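PDB 4EGV: acetyl-CoA acetyltransferase from Mycobacterium smegmatis, which probably acts as an acyltransferase, being a monomeric thiolase-like protein with the thiolase fold and an additional C-terminal domain. Local coordinates for residues D16-E30 / N270-A283. Sequence-based numbering, arbitrary orientation.
Sequences DPRTPVIVGVGQFTE and NQGAALLMMSVESA
Glu30 and Asn270 lie side by side and point the same way, the carboxylate turned 82° from the amide plane, so the two flat groups are not stacked. Glu30 OE1 and Asn270 OD1, 3.4 Å apart, are both acceptors and make no bond; Glu30 OE1 accepts a hydrogen bond from Met40 N instead. Their backbones carry the link, Glu30 N donating to Asn270 O at 3.1 Å. The phenyl group of Phe28 stands on the sheet face of Ala274 and Leu276, where Gly24, Gly26 and Gly272 contribute only backbone; with CG anti to the backbone N (chi1 -177°), its ring leaves only CB near the partner strand, 4.2 Å from Gly272 O.

From there strands 20-29 and 271-279 run antiparallel, their directions 145° apart. Paired backbone bonds join Phe28 to Gly272 and Gly26 to Ala274. The alternation breaks at Val23 and Gly24, which both face Leu276: Val23 N reaches Leu276 O at 2.8 Å, Gly24 N makes a weak second bond to that oxygen, and Leu276 N returns a bond to Gly24 O at 2.7 Å. This is a classic beta bulge. Beside it, Val23 CG2 touches Leu276 CG at 3.9 Å. On the opposite face Val25 CG1 meets Leu275 CD2 at 3.8 Å, and helix 383-397 packs on Val25.

Beyond the bulge, Val21 and Met278 form another bonded pair. Val280 N then donates to Thr19 O (2.8 Å), and Val280 CG2 rests against both methyls of Val21. Ser279 OG caps the helix starting at Val280 by accepting from Ser282 N.

Strand 271-279 also pairs with 136-143 and strand 20-29 with 294-303, giving both sheet neighbours on either side within the thiolase fold. Side chains are apolar in the middle, from Val21 to Val25 and Leu275 to Met277, and more polar toward Thr29, whose OG1 bonds to Tyr233 O. Backbone amide-to-carbonyl bonds thus chiefly set the register, which the bulge shifts by one residue.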
loop_
_atom_site.group_PDB
_atom_site.type_symbol
_atom_site.label_atom_id
_atom_site.label_comp_id
_atom_site.label_asym_id
_atom_site.label_seq_id
_atom_site.Cartn_x
_atom_site.Cartn_y
_atom_site.Cartn_z
ATOM N N ASP A 16 -26.228 -8.984 14.702
ATOM C CA ASP A 16 -27.346 -8.172 14.246
ATOM C C ASP A 16 -27.508 -8.500 12.746
ATOM O O ASP A 16 -26.526 -8.799 12.078
ATOM C CB ASP A 16 -26.972 -6.700 14.511
ATOM C CG ASP A 16 -27.733 -5.685 13.650
ATOM O OD1 ASP A 16 -27.434 -4.501 13.805
ATOM O OD2 ASP A 16 -28.616 -5.998 12.837
ATOM N N PRO A 17 -28.748 -8.491 12.212
ATOM C CA PRO A 17 -28.970 -8.758 10.769
ATOM C C PRO A 17 -28.284 -7.822 9.763
ATOM O O PRO A 17 -28.045 -8.217 8.642
ATOM C CB PRO A 17 -30.492 -8.676 10.603
ATOM C CG PRO A 17 -31.033 -8.269 11.899
ATOM C CD PRO A 17 -30.012 -8.464 12.968
ATOM N N ARG A 18 -27.938 -6.610 10.189
ATOM C CA ARG A 18 -27.305 -5.636 9.299
ATOM C C ARG A 18 -25.781 -5.779 9.195
ATOM O O ARG A 18 -25.148 -5.141 8.354
ATOM C CB ARG A 18 -27.665 -4.211 9.729
ATOM C CG ARG A 18 -28.920 -3.663 9.070
ATOM C CD ARG A 18 -29.936 -3.210 10.106
ATOM N NE ARG A 18 -30.396 -1.846 9.861
ATOM C CZ ARG A 18 -30.052 -0.798 10.600
ATOM N NH1 ARG A 18 -30.519 0.408 10.304
ATOM N NH2 ARG A 18 -29.240 -0.952 11.637
ATOM N N THR A 19 -25.201 -6.614 10.052
ATOM C CA THR A 19 -23.771 -6.828 10.086
ATOM C C THR A 19 -23.271 -7.304 8.708
ATOM O O THR A 19 -23.842 -8.211 8.113
ATOM C CB THR A 19 -23.400 -7.805 11.203
ATOM O OG1 THR A 19 -23.923 -7.319 12.440
ATOM C CG2 THR A 19 -21.886 -7.964 11.328
ATOM N N PRO A 20 -22.214 -6.653 8.182
ATOM C CA PRO A 20 -21.623 -6.970 6.895
ATOM C C PRO A 20 -20.635 -8.129 6.936
ATOM O O PRO A 20 -19.780 -8.231 7.825
ATOM C CB PRO A 20 -20.913 -5.686 6.527
ATOM C CG PRO A 20 -20.509 -5.113 7.800
ATOM C CD PRO A 20 -21.568 -5.467 8.784
ATOM N N VAL A 21 -20.782 -9.021 5.973
ATOM C CA VAL A 21 -19.844 -10.100 5.781
ATOM C C VAL A 21 -19.317 -10.126 4.340
ATOM O O VAL A 21 -20.062 -9.868 3.377
ATOM C CB VAL A 21 -20.455 -11.475 6.204
ATOM C CG1 VAL A 21 -20.413 -11.618 7.690
ATOM C CG2 VAL A 21 -21.872 -11.654 5.684
ATOM N N ILE A 22 -18.030 -10.420 4.197
ATOM C CA ILE A 22 -17.510 -10.808 2.883
ATOM C C ILE A 22 -17.886 -12.258 2.545
ATOM O O ILE A 22 -17.545 -13.175 3.321
ATOM C CB ILE A 22 -16.012 -10.561 2.741
ATOM C CG1 ILE A 22 -15.753 -9.074 2.839
ATOM C CG2 ILE A 22 -15.497 -11.113 1.412
ATOM C CD1 ILE A 22 -14.317 -8.706 2.672
ATOM N N VAL A 23 -18.631 -12.427 1.434
ATOM C CA VAL A 23 -19.147 -13.747 1.043
ATOM C C VAL A 23 -18.484 -14.416 -0.150
ATOM O O VAL A 23 -18.462 -15.644 -0.215
ATOM C CB VAL A 23 -20.664 -13.837 0.926
ATOM C CG1 VAL A 23 -21.272 -13.447 2.226
ATOM C CG2 VAL A 23 -21.179 -13.005 -0.219
ATOM N N GLY A 24 -17.917 -13.615 -1.057
ATOM C CA GLY A 24 -17.281 -14.145 -2.236
ATOM C C GLY A 24 -16.071 -13.339 -2.605
ATOM O O GLY A 24 -16.112 -12.116 -2.584
ATOM N N VAL A 25 -14.987 -14.024 -2.941
ATOM C CA VAL A 25 -13.762 -13.345 -3.371
ATOM C C VAL A 25 -13.319 -13.912 -4.729
ATOM O O VAL A 25 -13.541 -15.088 -5.047
ATOM C CB VAL A 25 -12.619 -13.399 -2.275
ATOM C CG1 VAL A 25 -13.030 -12.666 -1.041
ATOM C CG2 VAL A 25 -12.205 -14.786 -1.923
ATOM N N GLY A 26 -12.709 -13.089 -5.555
ATOM C CA GLY A 26 -12.318 -13.598 -6.843
ATOM C C GLY A 26 -11.021 -13.073 -7.304
ATOM O O GLY A 26 -10.779 -11.915 -7.203
ATOM N N GLN A 27 -10.187 -13.952 -7.826
ATOM C CA GLN A 27 -8.942 -13.523 -8.475
ATOM C C GLN A 27 -8.812 -14.048 -9.897
ATOM O O GLN A 27 -9.329 -15.069 -10.201
ATOM C CB GLN A 27 -7.760 -13.959 -7.634
ATOM C CG GLN A 27 -7.532 -13.070 -6.485
ATOM C CD GLN A 27 -6.478 -13.585 -5.592
ATOM O OE1 GLN A 27 -6.718 -14.490 -4.778
ATOM N NE2 GLN A 27 -5.280 -13.012 -5.706
ATOM N N PHE A 28 -8.130 -13.336 -10.761
ATOM C CA PHE A 28 -7.881 -13.804 -12.100
ATOM C C PHE A 28 -6.595 -13.249 -12.660
ATOM O O PHE A 28 -6.329 -12.057 -12.505
ATOM C CB PHE A 28 -9.016 -13.398 -13.010
ATOM C CG PHE A 28 -8.879 -13.902 -14.411
ATOM C CD1 PHE A 28 -9.124 -15.228 -14.696
ATOM C CD2 PHE A 28 -8.519 -13.038 -15.450
ATOM C CE1 PHE A 28 -9.031 -15.714 -15.996
ATOM C CE2 PHE A 28 -8.410 -13.497 -16.747
ATOM C CZ PHE A 28 -8.672 -14.833 -17.037
ATOM N N THR A 29 -5.824 -14.112 -13.330
ATOM C CA THR A 29 -4.615 -13.715 -14.053
ATOM C C THR A 29 -4.639 -14.279 -15.478
ATOM O O THR A 29 -5.006 -15.435 -15.669
ATOM C CB THR A 29 -3.325 -14.190 -13.313
ATOM O OG1 THR A 29 -3.268 -13.583 -12.031
ATOM C CG2 THR A 29 -2.062 -13.806 -14.075
ATOM N N GLU A 30 -4.241 -13.460 -16.464
ATOM C CA GLU A 30 -4.056 -13.903 -17.874
ATOM C C GLU A 30 -2.600 -13.801 -18.395
ATOM O O GLU A 30 -1.892 -12.828 -18.122
ATOM C CB GLU A 30 -5.007 -13.128 -18.793
ATOM C CG GLU A 30 -4.921 -13.489 -20.272
ATOM C CD GLU A 30 -5.608 -12.461 -21.167
ATOM O OE1 GLU A 30 -5.656 -11.242 -20.846
ATOM O OE2 GLU A 30 -6.096 -12.869 -22.226
ATOM N N ASN A 270 -1.609 -8.880 -16.354
ATOM C CA ASN A 270 -3.034 -8.885 -16.510
ATOM C C ASN A 270 -3.637 -9.574 -15.289
ATOM O O ASN A 270 -3.497 -10.732 -15.140
ATOM C CB ASN A 270 -3.419 -9.610 -17.801
ATOM C CG ASN A 270 -3.117 -8.813 -19.069
ATOM O OD1 ASN A 270 -4.004 -8.455 -19.793
ATOM N ND2 ASN A 270 -1.878 -8.614 -19.358
ATOM N N GLN A 271 -4.340 -8.824 -14.444
ATOM C CA GLN A 271 -4.968 -9.416 -13.264
ATOM C C GLN A 271 -6.182 -8.638 -12.752
ATOM O O GLN A 271 -6.192 -7.407 -12.761
ATOM C CB GLN A 271 -3.942 -9.578 -12.140
ATOM C CG GLN A 271 -2.958 -8.424 -12.026
ATOM C CD GLN A 271 -2.083 -8.524 -10.792
ATOM O OE1 GLN A 271 -2.147 -7.677 -9.902
ATOM N NE2 GLN A 271 -1.258 -9.563 -10.735
ATOM N N GLY A 272 -7.199 -9.369 -12.302
ATOM C CA GLY A 272 -8.372 -8.770 -11.701
ATOM C C GLY A 272 -8.651 -9.362 -10.350
ATOM O O GLY A 272 -8.280 -10.488 -10.079
ATOM N N ALA A 273 -9.281 -8.581 -9.490
ATOM C CA ALA A 273 -9.749 -9.051 -8.204
ATOM C C ALA A 273 -11.138 -8.454 -7.894
ATOM O O ALA A 273 -11.409 -7.350 -8.297
ATOM C CB ALA A 273 -8.715 -8.728 -7.140
ATOM N N ALA A 274 -12.010 -9.192 -7.205
ATOM C CA ALA A 274 -13.325 -8.721 -6.801
ATOM C C ALA A 274 -13.693 -9.197 -5.408
ATOM O O ALA A 274 -13.301 -10.277 -4.997
ATOM C CB ALA A 274 -14.349 -9.153 -7.792
ATOM N N LEU A 275 -14.432 -8.374 -4.673
ATOM C CA LEU A 275 -14.993 -8.777 -3.386
ATOM C C LEU A 275 -16.508 -8.627 -3.318
ATOM O O LEU A 275 -17.054 -7.606 -3.630
ATOM C CB LEU A 275 -14.351 -7.990 -2.217
ATOM C CG LEU A 275 -12.824 -7.813 -2.189
ATOM C CD1 LEU A 275 -12.397 -6.682 -1.273
ATOM C CD2 LEU A 275 -12.121 -9.110 -1.842
ATOM N N LEU A 276 -17.179 -9.660 -2.880
ATOM C CA LEU A 276 -18.595 -9.609 -2.705
ATOM C C LEU A 276 -18.955 -9.555 -1.233
ATOM O O LEU A 276 -18.575 -10.396 -0.473
ATOM C CB LEU A 276 -19.215 -10.815 -3.386
ATOM C CG LEU A 276 -20.733 -11.006 -3.491
ATOM C CD1 LEU A 276 -21.512 -9.839 -4.197
ATOM C CD2 LEU A 276 -20.954 -12.362 -4.132
HETATM N N MSE A 277 -19.716 -8.544 -0.855
HETATM C CA MSE A 277 -20.004 -8.227 0.524
HETATM C C MSE A 277 -21.480 -7.983 0.699
HETATM O O MSE A 277 -22.146 -7.483 -0.197
HETATM C CB MSE A 277 -19.266 -6.970 0.867
HETATM C CG MSE A 277 -19.133 -6.684 2.354
HETATM SE SE MSE A 277 -18.120 -4.992 2.687
HETATM C CE MSE A 277 -16.892 -5.116 1.182
HETATM N N MSE A 278 -21.988 -8.313 1.874
HETATM C CA MSE A 278 -23.429 -8.355 2.123
HETATM C C MSE A 278 -23.736 -8.180 3.601
HETATM O O MSE A 278 -22.889 -8.395 4.443
HETATM C CB MSE A 278 -23.964 -9.740 1.754
HETATM C CG MSE A 278 -24.601 -9.921 0.439
HETATM SE SE MSE A 278 -24.981 -11.843 0.124
HETATM C CE MSE A 278 -24.258 -12.467 1.781
ATOM N N SER A 279 -24.987 -7.850 3.899
ATOM C CA SER A 279 -25.531 -7.985 5.226
ATOM C C SER A 279 -25.770 -9.449 5.463
ATOM O O SER A 279 -26.102 -10.182 4.568
ATOM C CB SER A 279 -26.820 -7.184 5.375
ATOM O OG SER A 279 -27.806 -7.596 4.472
ATOM N N VAL A 280 -25.579 -9.875 6.689
ATOM C CA VAL A 280 -25.894 -11.224 7.128
ATOM C C VAL A 280 -27.349 -11.654 6.770
ATOM O O VAL A 280 -27.610 -12.807 6.441
ATOM C CB VAL A 280 -25.479 -11.326 8.638
ATOM C CG1 VAL A 280 -26.414 -12.123 9.512
ATOM C CG2 VAL A 280 -24.033 -11.747 8.758
ATOM N N GLU A 281 -28.267 -10.702 6.794
ATOM C CA GLU A 281 -29.625 -10.885 6.349
ATOM C C GLU A 281 -29.742 -11.196 4.867
ATOM O O GLU A 281 -30.503 -12.057 4.468
ATOM C CB GLU A 281 -30.419 -9.638 6.655
ATOM C CG GLU A 281 -31.894 -9.717 6.304
ATOM C CD GLU A 281 -32.614 -8.374 6.471
ATOM O OE1 GLU A 281 -31.962 -7.292 6.566
ATOM O OE2 GLU A 281 -33.853 -8.397 6.519
ATOM N N SER A 282 -29.004 -10.486 4.038
ATOM C CA SER A 282 -28.938 -10.849 2.624
ATOM C C SER A 282 -28.257 -12.195 2.360
ATOM O O SER A 282 -28.630 -12.917 1.452
ATOM C CB SER A 282 -28.259 -9.761 1.815
ATOM O OG SER A 282 -29.008 -8.584 1.819
ATOM N N ALA A 283 -27.282 -12.545 3.176
ATOM C CA ALA A 283 -26.617 -13.828 3.047
ATOM C C ALA A 283 -27.535 -15.018 3.302
ATOM O O ALA A 283 -27.411 -16.031 2.657
ATOM C CB ALA A 283 -25.409 -13.881 3.936
#